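Protein her-1 (Caenorhabditis elegans, PDB 1SZH) dictates male development as a secreted signalling protein that inhibits TRA-2A and probably acts directly in the cell signalling of sex determination. Local coordinates at residues 16-21 against 53-58; 71-76 against 97-102. The protein carries 2 engineered substitutions. All blocks are in the same frame, centred on the assembly; numbering follows the deposited sequence.

Overall arrangement
From the N terminus, helix 8-18 leads into contact 1, where residues 16-21 meet residues 53-58 on helix 47-59. That meeting closes a loop of 31 residues, which includes helix 24-33. The chain then leaves helix 47-59 and enters the 3-10 segment at 71-76, which opens contact 2; this second loop contains helix 85-97 and closes at residues 97-102. The two loops follow one another in series, neither nested nor crossed, and the contact centres lie about 17 Å apart. They nevertheless touch: Gln56 NE2 lies 2.9 Å from Pro101 O, a probable hydrogen bond, so the loop after helix 85-97 reaches back to helix 47-59.

Contact 1. Residues 16-21 against 53-58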
loop_
_atom_site.group_PDB
_atom_site.type_symbol
_atom_site.label_atom_id
_atom_site.label_comp_id
_atom_site.label_asym_id
_atom_site.label_seq_id
_atom_site.Cartn_x
_atom_site.Cartn_y
_atom_site.Cartn_z
ATOM N N GLU A 16 10.591 -8.420 14.863
ATOM C CA GLU A 16 10.517 -9.399 15.953
ATOM C C GLU A 16 9.080 -9.750 16.339
ATOM O O GLU A 16 8.782 -10.901 16.685
ATOM C CB GLU A 16 11.255 -8.851 17.180
ATOM C CG GLU A 16 12.758 -8.674 16.961
ATOM C CD GLU A 16 13.379 -7.651 17.905
ATOM O OE1 GLU A 16 12.751 -7.330 18.936
ATOM O OE2 GLU A 16 14.504 -7.174 17.619
ATOM N N LYS A 17 8.190 -8.772 16.279
ATOM C CA LYS A 17 6.799 -8.977 16.654
ATOM C C LYS A 17 5.928 -9.544 15.559
ATOM O O LYS A 17 4.893 -10.144 15.824
ATOM C CB LYS A 17 6.181 -7.645 17.102
ATOM C CG LYS A 17 6.795 -7.103 18.397
ATOM C CD LYS A 17 6.228 -5.762 18.778
ATOM C CE LYS A 17 6.742 -5.353 20.174
ATOM N NZ LYS A 17 6.268 -3.996 20.558
ATOM N N CYS A 18 6.372 -9.398 14.319
ATOM C CA CYS A 18 5.537 -9.792 13.198
ATOM C C CYS A 18 5.999 -10.897 12.262
ATOM O O CYS A 18 5.172 -11.498 11.593
ATOM C CB CYS A 18 5.280 -8.552 12.344
ATOM S SG CYS A 18 4.583 -7.153 13.259
ATOM N N CYS A 19 7.311 -11.111 12.184
ATOM C CA CYS A 19 7.892 -12.116 11.299
ATOM C C CYS A 19 8.471 -13.307 12.064
ATOM O O CYS A 19 8.832 -13.173 13.235
ATOM C CB CYS A 19 8.982 -11.442 10.466
ATOM S SG CYS A 19 8.208 -10.015 9.661
ATOM N N THR A 20 8.546 -14.463 11.403
ATOM C CA THR A 20 9.107 -15.665 12.023
ATOM C C THR A 20 10.606 -15.461 12.197
ATOM O O THR A 20 11.203 -14.581 11.563
ATOM C CB THR A 20 8.887 -16.899 11.156
ATOM O OG1 THR A 20 9.557 -16.723 9.901
ATOM C CG2 THR A 20 7.391 -17.122 10.914
ATOM N N ARG A 21 11.233 -16.272 13.041
ATOM C CA ARG A 21 12.668 -16.133 13.270
ATOM C C ARG A 21 13.512 -16.176 12.007
ATOM O O ARG A 21 14.448 -15.392 11.854
ATOM C CB ARG A 21 13.169 -17.213 14.227
ATOM C CG ARG A 21 12.509 -17.203 15.587
ATOM C CD ARG A 21 12.930 -16.003 16.397
ATOM N NE ARG A 21 12.288 -15.989 17.722
ATOM C CZ ARG A 21 12.500 -15.046 18.632
ATOM N NH1 ARG A 21 13.328 -14.027 18.379
ATOM N NH2 ARG A 21 11.894 -15.147 19.781
ATOM N N LYS A 53 -0.166 -5.780 8.058
ATOM C CA LYS A 53 -0.952 -5.078 9.064
ATOM C C LYS A 53 -0.227 -5.037 10.398
ATOM O O LYS A 53 -0.223 -4.004 11.073
ATOM C CB LYS A 53 -2.313 -5.761 9.196
ATOM C CG LYS A 53 -3.093 -5.684 7.901
ATOM C CD LYS A 53 -4.431 -6.362 8.001
ATOM C CE LYS A 53 -5.214 -6.195 6.705
ATOM N NZ LYS A 53 -6.587 -6.786 6.792
ATOM N N CYS A 54 0.412 -6.143 10.760
ATOM C CA CYS A 54 1.169 -6.196 12.010
ATOM C C CYS A 54 2.312 -5.154 11.949
ATOM O O CYS A 54 2.520 -4.378 12.892
ATOM C CB CYS A 54 1.708 -7.614 12.192
ATOM S SG CYS A 54 2.606 -7.922 13.737
ATOM N N LEU A 55 3.075 -5.143 10.853
ATOM C CA LEU A 55 4.168 -4.189 10.733
ATOM C C LEU A 55 3.687 -2.740 10.806
ATOM O O LEU A 55 4.281 -1.914 11.492
ATOM C CB LEU A 55 4.972 -4.425 9.436
ATOM C CG LEU A 55 5.721 -5.762 9.397
ATOM C CD1 LEU A 55 6.365 -5.887 8.002
ATOM C CD2 LEU A 55 6.798 -5.834 10.464
ATOM N N GLN A 56 2.612 -2.420 10.096
ATOM C CA GLN A 56 2.097 -1.055 10.141
ATOM C C GLN A 56 1.714 -0.638 11.568
ATOM O O GLN A 56 1.994 0.482 11.999
ATOM C CB GLN A 56 0.875 -0.933 9.239
ATOM C CG GLN A 56 1.218 -0.942 7.759
ATOM C CD GLN A 56 0.730 0.325 7.069
ATOM O OE1 GLN A 56 -0.448 0.674 7.142
ATOM N NE2 GLN A 56 1.632 1.010 6.381
ATOM N N ASN A 57 1.088 -1.567 12.283
ATOM C CA ASN A 57 0.653 -1.299 13.647
ATOM C C ASN A 57 1.837 -1.039 14.576
ATOM O O ASN A 57 1.728 -0.214 15.486
ATOM C CB ASN A 57 -0.221 -2.457 14.163
ATOM C CG ASN A 57 -1.646 -2.419 13.606
ATOM O OD1 ASN A 57 -2.475 -3.289 13.919
ATOM N ND2 ASN A 57 -1.936 -1.421 12.774
ATOM N N VAL A 58 2.972 -1.712 14.366
ATOM C CA VAL A 58 4.127 -1.452 15.235
ATOM C C VAL A 58 4.881 -0.196 14.787
ATOM O O VAL A 58 5.152 0.694 15.586
ATOM C CB VAL A 58 5.108 -2.649 15.267
ATOM C CG1 VAL A 58 6.326 -2.301 16.139
ATOM C CG2 VAL A 58 4.422 -3.882 15.777
#
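Cys54 meets Cys18 in a disulfide, SG to SG 2.2 Å, that ties the last turn of helix 8-18 to helix 47-59. The two half-cystines are set differently: SG of Cys54 stands anti to its own backbone N (chi1 -177°), whereas SG of Cys18 lies beside its N (chi1 -54°). The bridge itself has a chi3 of -81°, near the perpendicular setting in which a disulfide is relaxed, and the CA atoms of the pair are 5.8 Å apart. Cysteine suits both positions because each CB already points toward the opposing segment. The carbonyl O of Lys17 lies against the bridge, 3.8 Å from SG of Cys54.

One residue on, Leu55 turns its branched end back toward the bridge. Its CD2 methyl packs on CB of Cys18 at 3.6 Å and just reaches SG of Cys19. The same side chain also touches Ala14, Met31, Ile37 and Pro101, a buried setting that suits an aliphatic side chain without a polar group.

A turn further along, Val58 brings CG2 within 4.1 Å of the sulfur of Cys18 and 4.0 Å of CD of Lys17. The extended lysine chain crosses the valine obliquely, with its CD methylene against the CG2 methyl, while NZ makes a salt bridge with Asp13. Lysine serves here at the exposed margin, since its aliphatic stem packs and its charge stays paired on its own helix.

Cys19, the first residue to leave the helical conformation, bonds to Cys27 in helix 24-33. Adjacent half-cystines thus join the end of helix 8-18 to helices 47-59 and 24-33, consistent with these three helices forming the overhand three-helix bundle of HER-1.

Contact 2. Residues 71-76 against 97-102; sequences DDSVCC and LMTSPS
Met98 is bent at both chi2 (-72°) and chi3 (-77°), and this folded chain brings its CE methyl against CB of Asp72 at 3.5 Å. Nearer the backbone, its CG lies beside its own N and packs 3.6 Å from SG of Cys76. The methionine therefore meets the 3-10 segment at three points along its length: CB on Ser73, CG on Cys76 and CE on Asp72. A flexible, unbranched apolar chain suits this buried place, where its two bends let it follow the 3-10 segment.

Ser73 and Met98 mark the closest approach of the backbones, CA to CA 5.1 Å, and their CB atoms are only 3.6 Å apart. A small residue at 73 permits this approach. Its CB also meets CG2 of Thr99 at 3.9 Å, while the serine OG hydrogen-bonds to O of Leu70. Threonine divides its branches similarly: the methyl faces the serine, and OG1 hydrogen-bonds to O of Lys95 and O of Asn96. No hydrogen bond joins the two segments.

The side chain of Asp72 meets the methionine through CB, while OD1 and OD2 form salt bridges with Arg133 and Arg130, which probably compensate its buried charge. Cys76 carries a disulfide to Cys94, and Cys75 one to Cys129. The type I turn from Leu97 to Ser100 comes off helix 85-97 onto a 3-10 segment fastened to that helix and to helix 120-134, consistent with these three elements and helix 105-115 forming the left-handed antiparallel four-helix bundle. Phe126 of helix 120-134 touches Met98 and Cys76, and Ile112 of helix 105-115 touches Met98.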
loop_
_atom_site.group_PDB
_atom_site.type_symbol
_atom_site.label_atom_id
_atom_site.label_comp_id
_atom_site.label_asym_id
_atom_site.label_seq_id
_atom_site.Cartn_x
_atom_site.Cartn_y
_atom_site.Cartn_z
ATOM N N ASP A 71 -6.296 -3.056 1.920
ATOM C CA ASP A 71 -7.319 -3.203 0.899
ATOM C C ASP A 71 -7.363 -2.058 -0.092
ATOM O O ASP A 71 -7.839 -2.236 -1.207
ATOM C CB ASP A 71 -8.718 -3.354 1.517
ATOM C CG ASP A 71 -8.848 -4.587 2.381
ATOM O OD1 ASP A 71 -8.308 -5.647 1.996
ATOM O OD2 ASP A 71 -9.507 -4.492 3.440
ATOM N N ASP A 72 -6.881 -0.884 0.296
ATOM C CA ASP A 72 -6.893 0.247 -0.622
ATOM C C ASP A 72 -5.973 0.038 -1.833
ATOM O O ASP A 72 -6.086 0.752 -2.837
ATOM C CB ASP A 72 -6.475 1.543 0.096
ATOM C CG ASP A 72 -7.522 2.045 1.086
ATOM O OD1 ASP A 72 -8.548 1.363 1.291
ATOM O OD2 ASP A 72 -7.292 3.126 1.676
ATOM N N SER A 73 -5.083 -0.949 -1.777
ATOM C CA SER A 73 -4.197 -1.149 -2.915
ATOM C C SER A 73 -4.973 -1.554 -4.168
ATOM O O SER A 73 -4.503 -1.334 -5.287
ATOM C CB SER A 73 -3.119 -2.191 -2.594
ATOM O OG SER A 73 -3.693 -3.461 -2.313
ATOM N N VAL A 74 -6.169 -2.111 -3.997
ATOM C CA VAL A 74 -6.958 -2.515 -5.167
ATOM C C VAL A 74 -7.401 -1.292 -5.984
ATOM O O VAL A 74 -7.668 -1.392 -7.180
ATOM C CB VAL A 74 -8.197 -3.341 -4.746
ATOM C CG1 VAL A 74 -7.785 -4.529 -3.867
ATOM C CG2 VAL A 74 -9.174 -2.466 -4.027
ATOM N N CYS A 75 -7.437 -0.132 -5.349
ATOM C CA CYS A 75 -7.850 1.101 -6.027
ATOM C C CYS A 75 -6.852 1.540 -7.097
ATOM O O CYS A 75 -7.166 2.299 -8.021
ATOM C CB CYS A 75 -8.018 2.214 -4.999
ATOM S SG CYS A 75 -9.251 1.874 -3.728
ATOM N N CYS A 76 -5.626 1.059 -6.969
ATOM C CA CYS A 76 -4.573 1.416 -7.908
ATOM C C CYS A 76 -4.881 1.055 -9.368
ATOM O O CYS A 76 -4.332 1.671 -10.284
ATOM C CB CYS A 76 -3.290 0.696 -7.506
ATOM S SG CYS A 76 -2.536 1.245 -5.985
ATOM N N LEU A 97 3.732 0.747 -3.970
ATOM C CA LEU A 97 3.709 1.639 -2.811
ATOM C C LEU A 97 2.649 1.224 -1.808
ATOM O O LEU A 97 2.904 1.185 -0.601
ATOM C CB LEU A 97 3.418 3.087 -3.252
ATOM C CG LEU A 97 4.537 3.806 -4.004
ATOM C CD1 LEU A 97 3.974 5.060 -4.705
ATOM C CD2 LEU A 97 5.634 4.160 -3.027
ATOM N N MET A 98 1.460 0.911 -2.305
ATOM C CA MET A 98 0.344 0.598 -1.415
ATOM C C MET A 98 0.432 -0.738 -0.718
ATOM O O MET A 98 -0.417 -1.057 0.113
ATOM C CB MET A 98 -0.981 0.714 -2.189
ATOM C CG MET A 98 -1.253 2.146 -2.707
ATOM S SD MET A 98 -1.696 3.336 -1.392
ATOM C CE MET A 98 -3.423 2.870 -1.074
ATOM N N THR A 99 1.447 -1.529 -1.057
ATOM C CA THR A 99 1.638 -2.807 -0.381
ATOM C C THR A 99 2.991 -2.835 0.370
ATOM O O THR A 99 3.437 -3.896 0.802
ATOM C CB THR A 99 1.554 -4.006 -1.374
ATOM O OG1 THR A 99 2.455 -3.791 -2.470
ATOM C CG2 THR A 99 0.130 -4.165 -1.908
ATOM N N SER A 100 3.624 -1.662 0.527
ATOM C CA SER A 100 4.924 -1.523 1.212
ATOM C C SER A 100 4.594 -1.021 2.630
ATOM O O SER A 100 4.352 0.160 2.840
ATOM C CB SER A 100 5.807 -0.528 0.450
ATOM O OG SER A 100 6.129 -1.076 -0.823
ATOM N N PRO A 101 4.613 -1.920 3.622
ATOM C CA PRO A 101 4.262 -1.493 4.985
ATOM C C PRO A 101 5.026 -0.379 5.659
ATOM O O PRO A 101 4.454 0.319 6.514
ATOM C CB PRO A 101 4.310 -2.798 5.782
ATOM C CG PRO A 101 5.411 -3.570 5.098
ATOM C CD PRO A 101 5.084 -3.318 3.616
ATOM N N SER A 102 6.291 -0.174 5.284
ATOM C CA SER A 102 7.048 0.885 5.947
ATOM C C SER A 102 6.967 2.268 5.309
ATOM O O SER A 102 7.575 3.216 5.816
ATOM C CB SER A 102 8.515 0.482 6.062
ATOM O OG SER A 102 9.102 0.393 4.774
#